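Local coordinates for protein importin subunit beta-1 (Saccharomyces cerevisiae, PDB 5OWU) that carries proteins into the nucleus by associating with importin alpha, the subunit that recognises the classical nuclear localization signal of the cargo, at residues A[431-436]-A[473-478]; A[427-432]-A[466-471]. One frame throughout, in Å; residues are numbered along the deposited sequence.

Contact 1: A[431-436]-A[473-478]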
ATOM      1  N   THR A 431      11.005  -2.885 -25.682  1.00 29.47           N
ATOM      2  CA  THR A 431      10.696  -4.119 -26.401  1.00 28.65           C
ATOM      3  C   THR A 431      10.840  -5.338 -25.498  1.00 25.16           C
ATOM      4  O   THR A 431      10.000  -6.247 -25.529  1.00 27.24           O
ATOM      5  CB  THR A 431      11.607  -4.243 -27.626  1.00 32.65           C
ATOM      6  OG1 THR A 431      11.348  -3.153 -28.520  1.00 27.41           O
ATOM      7  CG2 THR A 431      11.378  -5.577 -28.369  1.00 27.33           C
ATOM      8  N   ALA A 432      11.909  -5.388 -24.699  1.00 22.78           N
ATOM      9  CA  ALA A 432      12.051  -6.479 -23.738  1.00 25.78           C
ATOM     10  C   ALA A 432      10.869  -6.503 -22.777  1.00 23.30           C
ATOM     11  O   ALA A 432      10.292  -7.566 -22.499  1.00 23.63           O
ATOM     12  CB  ALA A 432      13.366  -6.344 -22.966  1.00 28.61           C
ATOM     13  N   TRP A 433      10.501  -5.330 -22.250  1.00 23.34           N
ATOM     14  CA  TRP A 433       9.304  -5.248 -21.415  1.00 23.89           C
ATOM     15  C   TRP A 433       8.073  -5.771 -22.153  1.00 27.67           C
ATOM     16  O   TRP A 433       7.275  -6.531 -21.595  1.00 27.33           O
ATOM     17  CB  TRP A 433       9.091  -3.803 -20.968  1.00 23.94           C
ATOM     18  CG  TRP A 433       7.788  -3.543 -20.278  1.00 28.83           C
ATOM     19  CD1 TRP A 433       7.502  -3.743 -18.955  1.00 28.54           C
ATOM     20  CD2 TRP A 433       6.589  -3.018 -20.870  1.00 24.32           C
ATOM     21  NE1 TRP A 433       6.207  -3.376 -18.689  1.00 28.18           N
ATOM     22  CE2 TRP A 433       5.623  -2.926 -19.845  1.00 27.92           C
ATOM     23  CE3 TRP A 433       6.240  -2.618 -22.164  1.00 29.68           C
ATOM     24  CZ2 TRP A 433       4.335  -2.449 -20.071  1.00 26.01           C
ATOM     25  CZ3 TRP A 433       4.959  -2.143 -22.388  1.00 26.78           C
ATOM     26  CH2 TRP A 433       4.022  -2.064 -21.349  1.00 22.16           C
ATOM     27  N   CYS A 434       7.905  -5.373 -23.413  1.00 22.35           N
ATOM     28  CA  CYS A 434       6.735  -5.781 -24.180  1.00 21.85           C
ATOM     29  C   CYS A 434       6.676  -7.293 -24.326  1.00 24.68           C
ATOM     30  O   CYS A 434       5.595  -7.895 -24.248  1.00 23.45           O
ATOM     31  CB  CYS A 434       6.767  -5.108 -25.555  1.00 25.11           C
ATOM     32  SG  CYS A 434       5.345  -5.463 -26.568  1.00 25.77           S
ATOM     33  N   ILE A 435       7.830  -7.926 -24.528  1.00 24.14           N
ATOM     34  CA  ILE A 435       7.862  -9.381 -24.613  1.00 25.44           C
ATOM     35  C   ILE A 435       7.440  -9.980 -23.285  1.00 27.29           C
ATOM     36  O   ILE A 435       6.710 -10.980 -23.243  1.00 21.87           O
ATOM     37  CB  ILE A 435       9.260  -9.859 -25.053  1.00 22.87           C
ATOM     38  CG1 ILE A 435       9.539  -9.358 -26.481  1.00 26.49           C
ATOM     39  CG2 ILE A 435       9.364 -11.373 -25.002  1.00 27.87           C
ATOM     40  CD1 ILE A 435      10.954  -9.549 -26.943  1.00 28.57           C
ATOM     41  N   GLY A 436       7.879  -9.370 -22.177  1.00 20.76           N
ATOM     42  CA  GLY A 436       7.413  -9.816 -20.873  1.00 25.97           C
ATOM     43  C   GLY A 436       5.909  -9.687 -20.694  1.00 29.29           C
ATOM     44  O   GLY A 436       5.283 -10.532 -20.060  1.00 27.44           O
ATOM     45  N   CYS A 473      14.797  -8.291 -19.452  1.00 22.71           N
ATOM     46  CA  CYS A 473      14.852  -9.672 -19.920  1.00 23.52           C
ATOM     47  C   CYS A 473      14.726 -10.663 -18.767  1.00 23.50           C
ATOM     48  O   CYS A 473      14.110 -11.723 -18.927  1.00 25.79           O
ATOM     49  CB  CYS A 473      16.139  -9.908 -20.703  1.00 28.12           C
ATOM     50  SG  CYS A 473      16.087  -9.135 -22.315  1.00 27.29           S
ATOM     51  N   SER A 474      15.303 -10.351 -17.602  1.00 25.24           N
ATOM     52  CA  SER A 474      15.116 -11.221 -16.443  1.00 23.16           C
ATOM     53  C   SER A 474      13.652 -11.251 -16.015  1.00 23.74           C
ATOM     54  O   SER A 474      13.100 -12.323 -15.727  1.00 24.27           O
ATOM     55  CB  SER A 474      16.011 -10.769 -15.279  1.00 23.56           C
ATOM     56  OG  SER A 474      17.342 -11.227 -15.465  1.00 28.01           O
ATOM     57  N   TRP A 475      13.012 -10.075 -15.940  1.00 23.03           N
ATOM     58  CA  TRP A 475      11.583 -10.006 -15.617  0.56 29.18           C
ATOM     59  C   TRP A 475      10.761 -10.817 -16.610  1.00 25.96           C
ATOM     60  O   TRP A 475       9.815 -11.533 -16.238  1.00 26.66           O
ATOM     61  CB  TRP A 475      11.133  -8.536 -15.618  0.56 29.27           C
ATOM     62  CG  TRP A 475       9.649  -8.279 -15.413  0.56 32.37           C
ATOM     63  CD1 TRP A 475       8.964  -8.327 -14.232  0.56 36.70           C
ATOM     64  CD2 TRP A 475       8.688  -7.893 -16.415  0.56 27.10           C
ATOM     65  NE1 TRP A 475       7.638  -8.016 -14.435  0.56 33.07           N
ATOM     66  CE2 TRP A 475       7.443  -7.741 -15.763  0.56 29.61           C
ATOM     67  CE3 TRP A 475       8.760  -7.663 -17.794  0.56 26.24           C
ATOM     68  CZ2 TRP A 475       6.277  -7.374 -16.445  0.56 30.36           C
ATOM     69  CZ3 TRP A 475       7.592  -7.300 -18.478  0.56 15.40           C
ATOM     70  CH2 TRP A 475       6.372  -7.161 -17.796  0.56 30.38           C
ATOM     71  N   THR A 476      11.112 -10.710 -17.893  1.00 23.89           N
ATOM     72  CA  THR A 476      10.404 -11.431 -18.942  1.00 24.19           C
ATOM     73  C   THR A 476      10.580 -12.933 -18.792  1.00 29.56           C
ATOM     74  O   THR A 476       9.632 -13.699 -18.992  1.00 25.13           O
ATOM     75  CB  THR A 476      10.903 -10.950 -20.306  1.00 26.37           C
ATOM     76  OG1 THR A 476      10.440  -9.610 -20.519  1.00 33.54           O
ATOM     77  CG2 THR A 476      10.428 -11.854 -21.451  1.00 22.63           C
ATOM     78  N   ILE A 477      11.788 -13.374 -18.438  1.00 26.65           N
ATOM     79  CA  ILE A 477      12.019 -14.801 -18.225  1.00 23.03           C
ATOM     80  C   ILE A 477      11.178 -15.301 -17.059  1.00 20.67           C
ATOM     81  O   ILE A 477      10.552 -16.368 -17.134  1.00 25.21           O
ATOM     82  CB  ILE A 477      13.520 -15.071 -18.014  1.00 22.24           C
ATOM     83  CG1 ILE A 477      14.270 -14.875 -19.336  1.00 28.27           C
ATOM     84  CG2 ILE A 477      13.751 -16.474 -17.476  1.00 24.07           C
ATOM     85  CD1 ILE A 477      15.772 -14.810 -19.193  1.00 26.95           C
ATOM     86  N   ILE A 478      11.132 -14.531 -15.970  1.00 24.82           N
ATOM     87  CA  ILE A 478      10.257 -14.895 -14.859  1.00 24.95           C
ATOM     88  C   ILE A 478       8.832 -15.105 -15.366  1.00 23.09           C
ATOM     89  O   ILE A 478       8.205 -16.136 -15.096  1.00 25.11           O
ATOM     90  CB  ILE A 478      10.327 -13.829 -13.752  1.00 25.04           C
ATOM     91  CG1 ILE A 478      11.679 -13.919 -13.042  1.00 22.43           C
ATOM     92  CG2 ILE A 478       9.188 -14.010 -12.736  1.00 25.61           C
ATOM     93  CD1 ILE A 478      11.979 -12.730 -12.132  1.00 27.50           C
TER

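Contact 2: A[427-432]-A[466-471]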
ATOM      1  N   VAL A 427      14.367   1.806 -27.149  1.00 27.93           N
ATOM      2  CA  VAL A 427      13.510   0.891 -27.893  1.00 23.04           C
ATOM      3  C   VAL A 427      13.717  -0.536 -27.417  1.00 25.59           C
ATOM      4  O   VAL A 427      12.756  -1.283 -27.229  1.00 27.09           O
ATOM      5  CB  VAL A 427      13.766   1.017 -29.405  1.00 24.86           C
ATOM      6  CG1 VAL A 427      13.046  -0.092 -30.171  1.00 25.89           C
ATOM      7  CG2 VAL A 427      13.311   2.377 -29.896  1.00 29.52           C
ATOM      8  N   LYS A 428      14.975  -0.947 -27.238  1.00 26.33           N
ATOM      9  CA  LYS A 428      15.234  -2.317 -26.805  1.00 27.83           C
ATOM     10  C   LYS A 428      14.725  -2.551 -25.390  1.00 23.57           C
ATOM     11  O   LYS A 428      14.213  -3.633 -25.075  1.00 29.37           O
ATOM     12  CB  LYS A 428      16.726  -2.619 -26.881  1.00 23.45           C
ATOM     13  CG  LYS A 428      17.265  -2.731 -28.293  1.00 34.66           C
ATOM     14  CD  LYS A 428      18.708  -3.221 -28.295  1.00 32.67           C
ATOM     15  CE  LYS A 428      19.656  -2.194 -27.737  1.00 32.11           C
ATOM     16  NZ  LYS A 428      21.053  -2.674 -27.844  1.00 30.46           N
ATOM     17  N   GLU A 429      14.876  -1.556 -24.518  1.00 26.44           N
ATOM     18  CA  GLU A 429      14.385  -1.689 -23.152  1.00 29.36           C
ATOM     19  C   GLU A 429      12.881  -1.940 -23.142  1.00 26.78           C
ATOM     20  O   GLU A 429      12.382  -2.883 -22.500  1.00 25.38           O
ATOM     21  CB  GLU A 429      14.733  -0.422 -22.367  1.00 36.41           C
ATOM     22  CG  GLU A 429      14.141  -0.346 -20.975  1.00 35.82           C
ATOM     23  CD  GLU A 429      14.652   0.858 -20.196  1.00 37.80           C
ATOM     24  OE1 GLU A 429      14.758   1.949 -20.791  1.00 38.19           O
ATOM     25  OE2 GLU A 429      14.957   0.700 -18.998  1.00 38.10           O
ATOM     26  N   THR A 430      12.139  -1.104 -23.874  1.00 25.88           N
ATOM     27  CA  THR A 430      10.693  -1.251 -23.880  1.00 25.97           C
ATOM     28  C   THR A 430      10.263  -2.497 -24.642  1.00 23.87           C
ATOM     29  O   THR A 430       9.270  -3.121 -24.278  1.00 23.29           O
ATOM     30  CB  THR A 430      10.057   0.009 -24.458  1.00 23.57           C
ATOM     31  OG1 THR A 430      10.453   1.120 -23.646  1.00 24.36           O
ATOM     32  CG2 THR A 430       8.519  -0.107 -24.485  1.00 26.35           C
ATOM     33  N   THR A 431      11.005  -2.885 -25.682  1.00 29.47           N
ATOM     34  CA  THR A 431      10.696  -4.119 -26.401  1.00 28.65           C
ATOM     35  C   THR A 431      10.840  -5.338 -25.498  1.00 25.16           C
ATOM     36  O   THR A 431      10.000  -6.247 -25.529  1.00 27.24           O
ATOM     37  CB  THR A 431      11.607  -4.243 -27.626  1.00 32.65           C
ATOM     38  OG1 THR A 431      11.348  -3.153 -28.520  1.00 27.41           O
ATOM     39  CG2 THR A 431      11.378  -5.577 -28.369  1.00 27.33           C
ATOM     40  N   ALA A 432      11.909  -5.388 -24.699  1.00 22.78           N
ATOM     41  CA  ALA A 432      12.051  -6.479 -23.738  1.00 25.78           C
ATOM     42  C   ALA A 432      10.869  -6.503 -22.777  1.00 23.30           C
ATOM     43  O   ALA A 432      10.292  -7.566 -22.499  1.00 23.63           O
ATOM     44  CB  ALA A 432      13.366  -6.344 -22.966  1.00 28.61           C
ATOM     45  N   HIS A 466      22.928  -3.930 -22.702  1.00 26.06           N
ATOM     46  CA  HIS A 466      22.949  -2.886 -21.691  1.00 27.22           C
ATOM     47  C   HIS A 466      22.137  -3.329 -20.475  1.00 24.37           C
ATOM     48  O   HIS A 466      21.085  -3.966 -20.633  1.00 29.10           O
ATOM     49  CB  HIS A 466      22.367  -1.599 -22.278  1.00 30.61           C
ATOM     50  CG  HIS A 466      22.506  -0.402 -21.391  1.00 30.20           C
ATOM     51  ND1 HIS A 466      21.690  -0.178 -20.303  1.00 30.66           N
ATOM     52  CD2 HIS A 466      23.360   0.647 -21.443  1.00 30.46           C
ATOM     53  CE1 HIS A 466      22.039   0.955 -19.720  1.00 36.94           C
ATOM     54  NE2 HIS A 466      23.049   1.476 -20.394  1.00 34.75           N
ATOM     55  N   PRO A 467      22.578  -3.013 -19.257  1.00 26.50           N
ATOM     56  CA  PRO A 467      21.850  -3.498 -18.071  1.00 34.15           C
ATOM     57  C   PRO A 467      20.364  -3.169 -18.062  1.00 31.41           C
ATOM     58  O   PRO A 467      19.578  -3.955 -17.518  1.00 29.10           O
ATOM     59  CB  PRO A 467      22.586  -2.821 -16.905  1.00 41.15           C
ATOM     60  CG  PRO A 467      23.439  -1.753 -17.527  1.00 29.82           C
ATOM     61  CD  PRO A 467      23.777  -2.237 -18.884  1.00 26.76           C
ATOM     62  N   LYS A 468      19.948  -2.037 -18.640  1.00 30.69           N
ATOM     63  CA  LYS A 468      18.524  -1.707 -18.689  1.00 37.43           C
ATOM     64  C   LYS A 468      17.736  -2.748 -19.474  1.00 29.98           C
ATOM     65  O   LYS A 468      16.622  -3.120 -19.082  1.00 29.11           O
ATOM     66  CB  LYS A 468      18.322  -0.325 -19.302  1.00 38.12           C
ATOM     67  CG  LYS A 468      18.751   0.790 -18.400  1.00 47.58           C
ATOM     68  CD  LYS A 468      18.458   2.141 -19.008  1.00 43.13           C
ATOM     69  CE  LYS A 468      17.761   3.035 -17.998  1.00 57.16           C
ATOM     70  NZ  LYS A 468      17.931   4.469 -18.321  1.00 77.23           N
ATOM     71  N   VAL A 469      18.293  -3.217 -20.593  1.00 25.16           N
ATOM     72  CA  VAL A 469      17.674  -4.301 -21.353  1.00 28.06           C
ATOM     73  C   VAL A 469      17.709  -5.600 -20.552  1.00 24.79           C
ATOM     74  O   VAL A 469      16.701  -6.310 -20.440  1.00 24.78           O
ATOM     75  CB  VAL A 469      18.379  -4.456 -22.716  1.00 30.98           C
ATOM     76  CG1 VAL A 469      17.743  -5.573 -23.551  1.00 27.91           C
ATOM     77  CG2 VAL A 469      18.351  -3.135 -23.488  1.00 28.99           C
ATOM     78  N   ALA A 470      18.868  -5.921 -19.969  1.00 26.26           N
ATOM     79  CA  ALA A 470      19.032  -7.181 -19.245  1.00 26.17           C
ATOM     80  C   ALA A 470      18.029  -7.312 -18.098  1.00 24.02           C
ATOM     81  O   ALA A 470      17.504  -8.402 -17.842  1.00 29.84           O
ATOM     82  CB  ALA A 470      20.466  -7.292 -18.713  1.00 25.45           C
ATOM     83  N   THR A 471      17.757  -6.217 -17.392  1.00 23.89           N
ATOM     84  CA  THR A 471      16.802  -6.267 -16.285  1.00 25.96           C
ATOM     85  C   THR A 471      15.420  -6.669 -16.780  1.00 23.63           C
ATOM     86  O   THR A 471      14.758  -7.556 -16.212  1.00 24.48           O
ATOM     87  CB  THR A 471      16.767  -4.903 -15.591  1.00 28.37           C
ATOM     88  OG1 THR A 471      18.038  -4.669 -14.968  1.00 33.53           O
ATOM     89  CG2 THR A 471      15.671  -4.824 -14.540  1.00 30.23           C
TER
HETATM   90  O   HOH W   1      15.284  -1.407 -17.383  1.00 34.86           O

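Contact 1: A[431-436]-A[473-478]
Helix segments 431-436 and 473-478 run almost parallel, 9° apart with axes 8.2 Å from each other, and come closest where Gly436 meets Thr476, their CA atoms 3.9 Å apart. Thr476 offers a possible polar link: OG1, placed beside its own backbone N (chi1 -70°), lies 2.8 Å from Ala432 O, within hydrogen-bonding distance, but its one proton may go instead to Asn472 O of its own helix. Ala432 O meanwhile also accepts from Gly436 N within its own helix. The methyl CG2 of Thr476 turns to Ile435 CG2, 3.7 Å away, while Ala432 CB rests against the sulfur of Cys473. Gly436 makes the close approach possible, because a CB on it would run into Thr476 OG1. Two indoles accompany this seam, side by side and pointing the same way. Trp475 is modelled in two conformers; in one of them its plane lies 7° from that of Trp433, but the rings are slid apart and barely overlap, with CZ3 of Trp475 3.6 Å from Trp433 CD1. In that conformer CZ3 also brings the ring edge, in plane, up to Trp433 O. Around the seam, Ile435 reaches Val455 and Thr476 reaches Cys459 on helix 452-463, and Trp433 leans on Met391 and Ser395 of helix 383-395.

Contact 2: A[427-432]-A[466-471]
Glu429 and Lys468 carry the polar side of this contact, meeting aliphatic chain to carboxylate between two helices inclined by only 6°. From CB, the Glu429 chain sets off with CG anti to the backbone N (chi1 173°) and stays extended, which brings its end close to Lys468. CG comes within 4.2 Å of Lys468 O, and CD lies 4.0 Å from Lys468 CB. At the tip, OE1 approaches Lys468 CD, whereas OE2 sits 3.5 Å from Lys468 CB. OE2 also accepts from a water at 2.7 Å, and that water donates in turn to Lys468 O at 2.8 Å, so a single molecule bridges carboxylate and helix backbone. The lysine's own charge goes to another partner: NZ forms a salt bridge with Asp343 and stays 4.7 Å from Glu429 OE1, too long for a salt bridge, though the opposite charges probably still attract. An alanine in place of Glu429 would probably leave the bridging water without its carboxylate acceptor and open a gap beside the Lys468 chain. On the apolar side Val469 CG2 packs 3.8 Å from Lys428 CB, while Lys428 NZ pairs with Asp465. His466 is the N-cap of helix 467-484, its ND1 accepting from Lys468 N nearly in the ring plane. Such near-parallel stacking of the second helices of successive repeats, here HEAT 10 and HEAT 11, is characteristic of the HEAT-repeat solenoid.

Overall arrangement
Both contacts join helix 425-442 of HEAT 10 to helix 467-484 of HEAT 11, and their centres are about 8 Å apart. Contact 2 comes first along each helix, including the capped start of helix 467-484; contact 1 follows further on, and the two share Thr431 and Ala432. Helix 452-463, the first of HEAT 11, lies in the chain between the paired segments. The two contacts together illustrate how a solenoid is built: one continuous, nearly parallel interface that runs from the start of helix 467-484 into its middle. Repeated from one HEAT unit to the next, stacking of this kind produces the curved superhelix with which importin beta embraces its partners.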